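Local coordinates for protein Xcc_ctr_pt (Xanthomonas campestris pv. campestris, PDB 6NJW) that is the C-terminal, Toprim-containing region of a Class 2 OLD family nuclease and probably cleaves DNA by a two-metal mechanism, at residues Q167-V170 with Q175-E178; V100-V103 with D109-E112; G126-E131 with I210-E215; E145-V150 with G191-A196. One frame throughout, in Å; residues are numbered along the deposited sequence.

In the fold
Interactions 1 and 4 belong to the helical part of this region. Helix 134-154 supplies one segment of interaction 4 and also packs on interaction 1, where Gln167 bonds to Gln148. Interactions 2 and 3 belong to the Toprim side and meet where Val100 packs on Tyr127. Interaction 3 lies nearest the middle of the chain, with the side chain of Phe128 about 9 Å from the bound magnesium ion. It is apolar across the contact, as is interaction 4, which joins two helices. Interaction 1 is a surface contact with a tryptophan at its inner side and an amide pair outside. Interaction 2 is peripheral yet largely buried, and combines a histidine-carboxylate bond with a water.

Interaction 1 (Q167-V170 with Q175-E178); sequences QQWV and QIDE
Trp169 and Ile176 bring the two backbones together, with Trp169 CA and Ile176 CA 5.0 Å apart. Segment 167-170 lies near the C-terminal end of helix 160-171. Segment 175-178 is the extended link that returns past it and starts helix 178-188. The carbonyl of Gln175 faces the helix: Trp169 CA makes a CA-H...O contact of 3.5 Å with Gln175 O.

The indole carries most of the contact. Its CG stands anti to the carbonyl carbon (chi1 -53°), which lays the ring alongside the link. Ile176 CA sits over one face, 3.7 Å from the centroid of the five-membered ring of Trp169, in a CH-pi contact. Ile176 CG2 touches Trp169 CB at 3.5 Å, while CG1 and CD1 turn off from the indole. Farther along the ring, Asp177 CB meets Trp169 CZ2 at 3.5 Å. Trp169 NE1 lies close to Asp177 N, but both are donors, and no bond joins them.

Gln168 and Gln175 close the outer side. Gln168 NE2 donates to Gln175 OE1 at 2.8 Å, with an angle of 153° at the hydrogen. The two amide planes are nearly perpendicular, and the donor sits above the carbonyl plane of Gln175. Gln175 NE2 is held by Asp172.

Phe139 of helix 134-154 and Leu180 and Leu181 of helix 178-188 also pack on Trp169. Asp177 is the N-cap of helix 178-188, and its OD1 makes a weak bond to Leu180 N. The arrangement is a helix-loop-helix connection, closed over a tryptophan and ending in an Asp N-cap.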
loop_
_atom_site.group_PDB
_atom_site.type_symbol
_atom_site.label_atom_id
_atom_site.label_comp_id
_atom_site.label_asym_id
_atom_site.label_seq_id
_atom_site.Cartn_x
_atom_site.Cartn_y
_atom_site.Cartn_z
ATOM N N GLN A 167 -5.074 -22.167 12.675
ATOM C CA GLN A 167 -6.507 -22.360 12.881
ATOM C C GLN A 167 -7.008 -21.496 14.027
ATOM O O GLN A 167 -8.120 -20.957 13.976
ATOM C CB GLN A 167 -6.799 -23.839 13.140
ATOM C CG GLN A 167 -8.282 -24.197 13.138
ATOM C CD GLN A 167 -8.986 -23.728 11.884
ATOM O OE1 GLN A 167 -8.687 -24.194 10.784
ATOM N NE2 GLN A 167 -9.929 -22.798 12.040
ATOM N N GLN A 168 -6.180 -21.321 15.052
ATOM C CA GLN A 168 -6.561 -20.517 16.208
ATOM C C GLN A 168 -6.663 -19.035 15.855
ATOM O O GLN A 168 -7.566 -18.339 16.338
ATOM C CB GLN A 168 -5.553 -20.770 17.327
ATOM C CG GLN A 168 -5.492 -19.771 18.447
ATOM C CD GLN A 168 -4.501 -20.217 19.504
ATOM O OE1 GLN A 168 -3.976 -21.334 19.439
ATOM N NE2 GLN A 168 -4.226 -19.349 20.475
ATOM N N TRP A 169 -5.755 -18.528 15.016
ATOM C CA TRP A 169 -5.867 -17.135 14.586
ATOM C C TRP A 169 -7.113 -16.915 13.743
ATOM O O TRP A 169 -7.755 -15.864 13.835
ATOM C CB TRP A 169 -4.650 -16.703 13.775
ATOM C CG TRP A 169 -3.329 -16.939 14.400
ATOM C CD1 TRP A 169 -3.029 -16.960 15.732
ATOM C CD2 TRP A 169 -2.108 -17.171 13.705
ATOM N NE1 TRP A 169 -1.689 -17.194 15.906
ATOM C CE2 TRP A 169 -1.101 -17.335 14.675
ATOM C CE3 TRP A 169 -1.769 -17.267 12.351
ATOM C CZ2 TRP A 169 0.225 -17.595 14.334
ATOM C CZ3 TRP A 169 -0.453 -17.515 12.013
ATOM C CH2 TRP A 169 0.528 -17.680 12.998
ATOM N N VAL A 170 -7.443 -17.878 12.884
ATOM C CA VAL A 170 -8.646 -17.755 12.074
ATOM C C VAL A 170 -9.875 -17.694 12.970
ATOM O O VAL A 170 -10.764 -16.859 12.775
ATOM C CB VAL A 170 -8.727 -18.919 11.073
ATOM C CG1 VAL A 170 -10.093 -18.961 10.411
ATOM C CG2 VAL A 170 -7.632 -18.786 10.032
ATOM N N GLN A 175 -6.647 -12.494 18.213
ATOM C CA GLN A 175 -5.506 -13.192 18.800
ATOM C C GLN A 175 -4.706 -13.796 17.639
ATOM O O GLN A 175 -5.125 -14.769 17.007
ATOM C CB GLN A 175 -5.977 -14.223 19.840
ATOM C CG GLN A 175 -6.239 -15.666 19.341
ATOM C CD GLN A 175 -6.752 -16.609 20.419
ATOM O OE1 GLN A 175 -5.967 -17.222 21.145
ATOM N NE2 GLN A 175 -8.071 -16.761 20.501
ATOM N N ILE A 176 -3.588 -13.168 17.293
ATOM C CA ILE A 176 -2.711 -13.678 16.247
ATOM C C ILE A 176 -1.282 -13.467 16.706
ATOM O O ILE A 176 -0.970 -12.469 17.367
ATOM C CB ILE A 176 -2.977 -13.018 14.869
ATOM C CG1 ILE A 176 -2.709 -11.515 14.877
ATOM C CG2 ILE A 176 -4.386 -13.242 14.416
ATOM C CD1 ILE A 176 -1.328 -11.121 14.450
ATOM N N ASP A 177 -0.418 -14.421 16.375
ATOM C CA ASP A 177 1.020 -14.270 16.556
ATOM C C ASP A 177 1.531 -13.587 15.297
ATOM O O ASP A 177 1.749 -14.235 14.269
ATOM C CB ASP A 177 1.681 -15.623 16.787
ATOM C CG ASP A 177 3.155 -15.517 17.116
ATOM O OD1 ASP A 177 3.762 -14.454 16.887
ATOM O OD2 ASP A 177 3.709 -16.524 17.613
ATOM N N GLU A 178 1.714 -12.270 15.374
ATOM C CA GLU A 178 2.097 -11.511 14.192
ATOM C C GLU A 178 3.469 -11.923 13.684
ATOM O O GLU A 178 3.700 -11.964 12.472
ATOM C CB GLU A 178 2.076 -10.018 14.496
ATOM C CG GLU A 178 2.395 -9.153 13.297
ATOM C CD GLU A 178 2.067 -7.695 13.536
ATOM O OE1 GLU A 178 0.937 -7.414 13.996
ATOM O OE2 GLU A 178 2.943 -6.839 13.273
#

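Interaction 2 (V100-V103 with D109-E112); sequences VLDV and DHEE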
loop_
_atom_site.group_PDB
_atom_site.type_symbol
_atom_site.label_atom_id
_atom_site.label_comp_id
_atom_site.label_asym_id
_atom_site.label_seq_id
_atom_site.Cartn_x
_atom_site.Cartn_y
_atom_site.Cartn_z
ATOM N N VAL A 100 9.743 13.894 1.993
ATOM C CA VAL A 100 9.020 14.164 0.746
ATOM C C VAL A 100 8.285 15.502 0.783
ATOM O O VAL A 100 8.128 16.146 -0.262
ATOM C CB VAL A 100 8.066 13.011 0.373
ATOM C CG1 VAL A 100 8.863 11.757 0.053
ATOM C CG2 VAL A 100 7.060 12.730 1.476
ATOM N N LEU A 101 7.828 15.963 1.952
ATOM C CA LEU A 101 7.152 17.256 1.971
ATOM C C LEU A 101 8.116 18.395 1.660
ATOM O O LEU A 101 7.714 19.396 1.053
ATOM C CB LEU A 101 6.464 17.483 3.315
ATOM C CG LEU A 101 5.181 16.678 3.581
ATOM C CD1 LEU A 101 4.819 16.726 5.060
ATOM C CD2 LEU A 101 4.024 17.173 2.739
ATOM N N ASP A 102 9.390 18.251 2.043
ATOM C CA ASP A 102 10.401 19.235 1.653
ATOM C C ASP A 102 10.531 19.344 0.138
ATOM O O ASP A 102 10.866 20.413 -0.378
ATOM C CB ASP A 102 11.755 18.874 2.254
ATOM C CG ASP A 102 11.829 19.141 3.742
ATOM O OD1 ASP A 102 10.965 19.868 4.274
ATOM O OD2 ASP A 102 12.757 18.605 4.376
ATOM N N VAL A 103 10.276 18.253 -0.587
ATOM C CA VAL A 103 10.294 18.287 -2.048
ATOM C C VAL A 103 8.981 18.839 -2.597
ATOM O O VAL A 103 8.965 19.787 -3.392
ATOM C CB VAL A 103 10.585 16.877 -2.602
ATOM C CG1 VAL A 103 10.525 16.867 -4.125
ATOM C CG2 VAL A 103 11.932 16.354 -2.093
ATOM N N ASP A 109 9.266 25.186 5.974
ATOM C CA ASP A 109 9.779 24.424 7.097
ATOM C C ASP A 109 8.698 23.509 7.648
ATOM O O ASP A 109 7.560 23.932 7.866
ATOM C CB ASP A 109 10.303 25.331 8.205
ATOM C CG ASP A 109 11.054 24.543 9.267
ATOM O OD1 ASP A 109 11.931 23.733 8.891
ATOM O OD2 ASP A 109 10.760 24.710 10.467
ATOM N N HIS A 110 9.072 22.257 7.889
ATOM C CA HIS A 110 8.190 21.257 8.462
ATOM C C HIS A 110 8.747 20.675 9.757
ATOM O O HIS A 110 8.122 19.787 10.347
ATOM C CB HIS A 110 7.933 20.138 7.430
ATOM C CG HIS A 110 7.428 20.638 6.105
ATOM N ND1 HIS A 110 8.188 20.604 4.952
ATOM C CD2 HIS A 110 6.243 21.191 5.754
ATOM C CE1 HIS A 110 7.491 21.112 3.951
ATOM N NE2 HIS A 110 6.305 21.472 4.410
ATOM N N GLU A 111 9.898 21.165 10.229
ATOM C CA GLU A 111 10.565 20.546 11.374
ATOM C C GLU A 111 9.774 20.703 12.665
ATOM O O GLU A 111 9.908 19.874 13.574
ATOM C CB GLU A 111 11.964 21.142 11.563
ATOM C CG GLU A 111 12.927 20.809 10.453
ATOM C CD GLU A 111 12.936 19.331 10.134
ATOM O OE1 GLU A 111 12.992 18.507 11.083
ATOM O OE2 GLU A 111 12.877 19.002 8.926
ATOM N N GLU A 112 8.960 21.749 12.774
ATOM C CA GLU A 112 8.275 22.034 14.026
ATOM C C GLU A 112 6.926 21.333 14.150
ATOM O O GLU A 112 6.211 21.571 15.127
ATOM C CB GLU A 112 8.101 23.544 14.200
ATOM C CG GLU A 112 9.412 24.313 14.365
ATOM C CD GLU A 112 10.379 23.672 15.366
ATOM O OE1 GLU A 112 9.952 23.316 16.491
ATOM O OE2 GLU A 112 11.579 23.534 15.025
HETATM O O HOH W 1 11.470 20.852 7.001
#
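His110 meets helix 93-104 through both its ring edge and one ring face. At the edge, His110 ND1 donates to Asp102 OD1 at 3.0 Å. The bond is fairly straight, 163° at the hydrogen. The oxygen lies in the ring plane and is approached nearly along its own C-O axis. Over one face sits Leu101 CB, 4.0 Å from the centroid of the His110 ring and displaced toward the rim, in a CH-pi contact. His110 CE1 also comes within 3.4 Å of Leu101 O.

Water 1 forms the next layer. It accepts from His110 N at 2.9 Å and lies 2.9 Å from Asp102 OD1 and 3.0 Å from Glu111 OE2. It thus bridges the two carboxylates, whose like charges come near each other where Asp102 OD2 and Glu111 OE2 are 4.6 Å apart.

Farther out, Glu105 OE1 bonds to His110 NE2. Both ring nitrogens therefore have carboxylate partners, which fixes the ring's rotation and would probably favour a protonated imidazole. Arg95 makes a salt bridge with Glu111. Val118 and Leu121 of helix 115-123 pack on Leu101, and Leu121 also touches His110. The contact lies away from the metal site. The loop before helix 115-123 is tied back onto helix 93-104 by a His-carboxylate hydrogen bond.

Interaction 3 (G126-E131 with I210-E215); sequences GYFVNE and IRSALE
Ser212 is the first residue of helix 208-226 to meet strand 127-130, and it does so through Phe128. Its CB stands over the centre of the Phe128 ring in a CH-pi contact, 3.8 Å from the centroid and only 13° off the ring normal. The closest ring atom is Phe128 CE1, 3.7 Å from Ser212 CB. The hydroxyl is turned back along its own helix, with OG anti to the carbonyl carbon (chi1 -77°), and makes a weak hydrogen bond to Ala208 O. The methylene is thus the part offered to the ring.

Ala213 follows and reaches the ring at CD2, across from the CD1-CE1 side that Ser212 CB touches. Its CA and CB lie 3.8 and 3.9 Å from Phe128 CD2. Ala213 also rests on Leu80 of strand 77-82, so the helix touches two neighbouring strands here.

On the strand, Phe128 points toward the helix and Tyr127 points away. Tyr127 packs on helices 93-104 and 115-123, so opposite faces of the sheet receive alternate side chains. Backbone bonds of Phe128 to Ile79 and Thr81 pair the strand with strand 77-82. It is the outermost strand of the four-stranded parallel sheet (order 51-55, 22-26, 77-82, 127-130), consistent with the Toprim fold. Helix 208-226 covers one face of this sheet.

Phe128 lies about 9 Å, side chain to ion, from the bound magnesium ion. No hydrogen bond crosses between the two segments. The helix is held to the sheet here by dispersion and by the fit of a small serine-alanine surface against one aromatic ring.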
loop_
_atom_site.group_PDB
_atom_site.type_symbol
_atom_site.label_atom_id
_atom_site.label_comp_id
_atom_site.label_asym_id
_atom_site.label_seq_id
_atom_site.Cartn_x
_atom_site.Cartn_y
_atom_site.Cartn_z
ATOM N N GLY A 126 -1.743 13.527 -1.239
ATOM C CA GLY A 126 -1.948 12.138 -1.622
ATOM C C GLY A 126 -1.012 11.137 -0.990
ATOM O O GLY A 126 -0.826 10.048 -1.536
ATOM N N TYR A 127 -0.433 11.450 0.163
ATOM C CA TYR A 127 0.485 10.548 0.847
ATOM C C TYR A 127 -0.216 10.016 2.089
ATOM O O TYR A 127 -0.573 10.799 2.972
ATOM C CB TYR A 127 1.779 11.274 1.228
ATOM C CG TYR A 127 2.515 11.975 0.077
ATOM C CD1 TYR A 127 2.324 11.589 -1.251
ATOM C CD2 TYR A 127 3.398 13.035 0.334
ATOM C CE1 TYR A 127 3.008 12.231 -2.297
ATOM C CE2 TYR A 127 4.073 13.691 -0.697
ATOM C CZ TYR A 127 3.887 13.283 -2.005
ATOM O OH TYR A 127 4.572 13.927 -3.018
ATOM N N PHE A 128 -0.406 8.694 2.164
ATOM C CA PHE A 128 -1.311 8.123 3.155
ATOM C C PHE A 128 -0.588 7.065 3.968
ATOM O O PHE A 128 0.205 6.284 3.424
ATOM C CB PHE A 128 -2.573 7.514 2.488
ATOM C CG PHE A 128 -3.460 8.543 1.855
ATOM C CD1 PHE A 128 -4.332 9.297 2.625
ATOM C CD2 PHE A 128 -3.390 8.787 0.497
ATOM C CE1 PHE A 128 -5.136 10.278 2.042
ATOM C CE2 PHE A 128 -4.179 9.760 -0.097
ATOM C CZ PHE A 128 -5.052 10.512 0.668
ATOM N N VAL A 129 -0.855 7.041 5.272
ATOM C CA VAL A 129 -0.160 6.131 6.174
ATOM C C VAL A 129 -1.160 5.139 6.760
ATOM O O VAL A 129 -2.299 5.490 7.085
ATOM C CB VAL A 129 0.612 6.876 7.290
ATOM C CG1 VAL A 129 1.472 7.989 6.706
ATOM C CG2 VAL A 129 -0.320 7.451 8.308
ATOM N N ASN A 130 -0.736 3.888 6.856
ATOM C CA ASN A 130 -1.495 2.852 7.531
ATOM C C ASN A 130 -0.956 2.687 8.948
ATOM O O ASN A 130 0.263 2.613 9.156
ATOM C CB ASN A 130 -1.378 1.535 6.768
ATOM C CG ASN A 130 -2.118 0.401 7.435
ATOM O OD1 ASN A 130 -3.177 0.596 8.023
ATOM N ND2 ASN A 130 -1.555 -0.802 7.346
ATOM N N GLU A 131 -1.866 2.591 9.912
ATOM C CA GLU A 131 -1.456 2.435 11.302
ATOM C C GLU A 131 -1.071 1.000 11.640
ATOM O O GLU A 131 -0.489 0.765 12.702
ATOM C CB GLU A 131 -2.561 2.928 12.243
ATOM C CG GLU A 131 -3.112 4.302 11.875
ATOM C CD GLU A 131 -2.155 5.434 12.229
ATOM O OE1 GLU A 131 -1.572 5.384 13.334
ATOM O OE2 GLU A 131 -1.968 6.366 11.401
ATOM N N ILE A 210 -5.567 2.462 1.526
ATOM C CA ILE A 210 -5.487 2.081 0.118
ATOM C C ILE A 210 -6.638 2.698 -0.673
ATOM O O ILE A 210 -6.441 3.223 -1.777
ATOM C CB ILE A 210 -5.458 0.543 -0.008
ATOM C CG1 ILE A 210 -4.119 -0.012 0.516
ATOM C CG2 ILE A 210 -5.698 0.093 -1.448
ATOM C CD1 ILE A 210 -4.003 -1.527 0.397
ATOM N N ARG A 211 -7.858 2.639 -0.138
ATOM C CA ARG A 211 -8.973 3.310 -0.808
ATOM C C ARG A 211 -8.705 4.806 -0.972
ATOM O O ARG A 211 -8.979 5.389 -2.030
ATOM C CB ARG A 211 -10.273 3.089 -0.030
ATOM C CG ARG A 211 -11.485 3.785 -0.685
ATOM C CD ARG A 211 -12.764 3.654 0.158
ATOM N NE ARG A 211 -13.041 2.268 0.500
ATOM C CZ ARG A 211 -13.815 1.477 -0.232
ATOM N NH1 ARG A 211 -14.378 1.959 -1.324
ATOM N NH2 ARG A 211 -14.036 0.218 0.131
ATOM N N SER A 212 -8.160 5.439 0.062
ATOM C CA SER A 212 -7.848 6.860 -0.002
ATOM C C SER A 212 -6.852 7.166 -1.109
ATOM O O SER A 212 -7.032 8.128 -1.866
ATOM C CB SER A 212 -7.295 7.328 1.345
ATOM O OG SER A 212 -8.337 7.477 2.297
ATOM N N ALA A 213 -5.799 6.357 -1.226
ATOM C CA ALA A 213 -4.793 6.637 -2.238
ATOM C C ALA A 213 -5.343 6.388 -3.624
ATOM O O ALA A 213 -5.060 7.151 -4.549
ATOM C CB ALA A 213 -3.541 5.785 -2.014
ATOM N N LEU A 214 -6.100 5.302 -3.795
ATOM C CA LEU A 214 -6.680 5.013 -5.108
ATOM C C LEU A 214 -7.625 6.124 -5.560
ATOM O O LEU A 214 -7.584 6.548 -6.721
ATOM C CB LEU A 214 -7.406 3.670 -5.070
ATOM C CG LEU A 214 -6.491 2.459 -4.954
ATOM C CD1 LEU A 214 -7.344 1.181 -4.779
ATOM C CD2 LEU A 214 -5.587 2.342 -6.189
ATOM N N GLU A 215 -8.485 6.603 -4.658
ATOM C CA GLU A 215 -9.417 7.678 -4.995
ATOM C C GLU A 215 -8.682 8.992 -5.254
ATOM O O GLU A 215 -9.073 9.770 -6.134
ATOM C CB GLU A 215 -10.439 7.833 -3.871
ATOM C CG GLU A 215 -11.325 6.577 -3.686
ATOM C CD GLU A 215 -12.380 6.724 -2.580
ATOM O OE1 GLU A 215 -12.152 7.497 -1.631
ATOM O OE2 GLU A 215 -13.423 6.042 -2.659
#

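Interaction 4 (E145-V150 with G191-A196); sequences EDMQEV and GRFAQA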
loop_
_atom_site.group_PDB
_atom_site.type_symbol
_atom_site.label_atom_id
_atom_site.label_comp_id
_atom_site.label_asym_id
_atom_site.label_seq_id
_atom_site.Cartn_x
_atom_site.Cartn_y
_atom_site.Cartn_z
ATOM N N GLU A 145 -9.547 -16.452 6.549
ATOM C CA GLU A 145 -9.667 -17.818 6.046
ATOM C C GLU A 145 -8.971 -17.994 4.699
ATOM O O GLU A 145 -8.362 -19.041 4.443
ATOM C CB GLU A 145 -11.142 -18.211 5.942
ATOM C CG GLU A 145 -11.386 -19.524 5.214
ATOM C CD GLU A 145 -12.593 -20.278 5.747
ATOM O OE1 GLU A 145 -13.396 -19.671 6.495
ATOM O OE2 GLU A 145 -12.737 -21.478 5.415
ATOM N N ASP A 146 -9.048 -16.993 3.820
ATOM C CA ASP A 146 -8.356 -17.103 2.536
ATOM C C ASP A 146 -6.838 -17.102 2.720
ATOM O O ASP A 146 -6.118 -17.779 1.980
ATOM C CB ASP A 146 -8.784 -15.970 1.605
ATOM C CG ASP A 146 -10.284 -15.987 1.316
ATOM O OD1 ASP A 146 -10.745 -16.880 0.572
ATOM O OD2 ASP A 146 -11.003 -15.124 1.863
ATOM N N MET A 147 -6.335 -16.327 3.679
ATOM C CA MET A 147 -4.900 -16.333 3.929
ATOM C C MET A 147 -4.453 -17.676 4.492
ATOM O O MET A 147 -3.359 -18.148 4.166
ATOM C CB MET A 147 -4.531 -15.181 4.857
ATOM C CG MET A 147 -4.722 -13.821 4.179
ATOM S SD MET A 147 -4.595 -12.409 5.269
ATOM C CE MET A 147 -2.815 -12.376 5.554
ATOM N N GLN A 148 -5.298 -18.320 5.303
ATOM C CA GLN A 148 -4.993 -19.673 5.750
ATOM C C GLN A 148 -4.845 -20.623 4.571
ATOM O O GLN A 148 -3.901 -21.416 4.522
ATOM C CB GLN A 148 -6.074 -20.174 6.706
ATOM C CG GLN A 148 -5.843 -21.605 7.184
ATOM C CD GLN A 148 -6.912 -22.065 8.154
ATOM O OE1 GLN A 148 -8.095 -21.752 7.987
ATOM N NE2 GLN A 148 -6.502 -22.799 9.185
ATOM N N GLU A 149 -5.755 -20.550 3.599
ATOM C CA GLU A 149 -5.691 -21.505 2.498
ATOM C C GLU A 149 -4.444 -21.292 1.652
ATOM O O GLU A 149 -3.825 -22.264 1.199
ATOM C CB GLU A 149 -6.952 -21.424 1.635
ATOM C CG GLU A 149 -7.200 -22.685 0.791
ATOM C CD GLU A 149 -7.027 -23.992 1.581
ATOM O OE1 GLU A 149 -5.900 -24.545 1.606
ATOM O OE2 GLU A 149 -8.027 -24.466 2.176
ATOM N N VAL A 150 -4.048 -20.031 1.439
ATOM C CA VAL A 150 -2.805 -19.768 0.714
ATOM C C VAL A 150 -1.619 -20.362 1.465
ATOM O O VAL A 150 -0.797 -21.085 0.889
ATOM C CB VAL A 150 -2.616 -18.259 0.475
ATOM C CG1 VAL A 150 -1.260 -18.002 -0.179
ATOM C CG2 VAL A 150 -3.748 -17.708 -0.404
ATOM N N GLY A 191 5.763 -11.152 -2.413
ATOM C CA GLY A 191 5.093 -10.984 -3.692
ATOM C C GLY A 191 4.287 -12.206 -4.087
ATOM O O GLY A 191 3.129 -12.093 -4.498
ATOM N N ARG A 192 4.881 -13.395 -3.946
ATOM C CA ARG A 192 4.165 -14.620 -4.291
ATOM C C ARG A 192 2.901 -14.762 -3.460
ATOM O O ARG A 192 1.831 -15.095 -3.989
ATOM C CB ARG A 192 5.079 -15.838 -4.098
ATOM C CG ARG A 192 4.369 -17.179 -4.220
ATOM C CD ARG A 192 5.354 -18.360 -4.203
ATOM N NE ARG A 192 6.429 -18.161 -5.169
ATOM C CZ ARG A 192 6.419 -18.637 -6.411
ATOM N NH1 ARG A 192 5.390 -19.362 -6.841
ATOM N NH2 ARG A 192 7.444 -18.392 -7.221
ATOM N N PHE A 193 3.001 -14.492 -2.157
ATOM C CA PHE A 193 1.837 -14.578 -1.279
ATOM C C PHE A 193 0.738 -13.612 -1.711
ATOM O O PHE A 193 -0.442 -13.978 -1.756
ATOM C CB PHE A 193 2.252 -14.288 0.165
ATOM C CG PHE A 193 1.125 -14.385 1.130
ATOM C CD1 PHE A 193 0.697 -15.621 1.578
ATOM C CD2 PHE A 193 0.475 -13.246 1.576
ATOM C CE1 PHE A 193 -0.354 -15.717 2.462
ATOM C CE2 PHE A 193 -0.581 -13.333 2.451
ATOM C CZ PHE A 193 -1.002 -14.567 2.900
ATOM N N ALA A 194 1.104 -12.362 -2.003
ATOM C CA ALA A 194 0.095 -11.361 -2.354
ATOM C C ALA A 194 -0.610 -11.713 -3.661
ATOM O O ALA A 194 -1.824 -11.515 -3.792
ATOM C CB ALA A 194 0.739 -9.976 -2.453
ATOM N N GLN A 195 0.131 -12.250 -4.633
ATOM C CA GLN A 195 -0.484 -12.649 -5.896
ATOM C C GLN A 195 -1.498 -13.771 -5.698
ATOM O O GLN A 195 -2.572 -13.771 -6.313
ATOM C CB GLN A 195 0.596 -13.082 -6.879
ATOM C CG GLN A 195 1.440 -11.951 -7.423
ATOM C CD GLN A 195 2.516 -12.463 -8.363
ATOM O OE1 GLN A 195 3.530 -13.001 -7.921
ATOM N NE2 GLN A 195 2.285 -12.328 -9.663
ATOM N N ALA A 196 -1.170 -14.745 -4.846
ATOM C CA ALA A 196 -2.100 -15.826 -4.541
ATOM C C ALA A 196 -3.289 -15.335 -3.734
ATOM O O ALA A 196 -4.373 -15.920 -3.812
ATOM C CB ALA A 196 -1.369 -16.942 -3.784
#
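Phe193 swings out from helix 190-197 with its CG turned directly opposite the main-chain nitrogen (chi1 -179°), and this carries the ring across to Met147 and Val150. On the facing helix, Val150 holds CG1 in the corresponding trans position (chi1 175°), directed at the same ring. Met147 runs out along CG and SD and then bends at its last torsion, which brings the methyl CE back to the ring.

The methionine methyl comes in at the ring edge, near its plane: Met147 CE is 3.9 Å from Phe193 CZ. Met147 CG also approaches the ring tip, 4.0 Å from Phe193 CZ. Val150 CG1 meets the ring obliquely and lies closer, 3.5 Å from Phe193 CD1. The same methyl continues to Ala196, where Val150 CG1 and Ala196 CB are 3.8 Å apart. Val150 CG1 therefore touches both Phe193 and Ala196, which lie about one turn apart on their helix.

The two short helical segments run at 125° to each other, and their axes approach to 10.3 Å. The backbones are nearest at Val150 and Ala196, with their CA atoms 6.6 Å apart. The large ring of Phe193 spans the wider part of the interface.

Ile151 adds to the packing on Phe193, and Leu138 and Phe139 of helix 134-154 pack on Met147, as does Leu197 of the opposing helix. On its far side, helix 190-197 rests on helix 29-41 through Ala194. The side chains that meet across the segments are apolar, and no hydrogen bond crosses, so shape and hydrophobic burial hold helix 134-154 against helix 190-197.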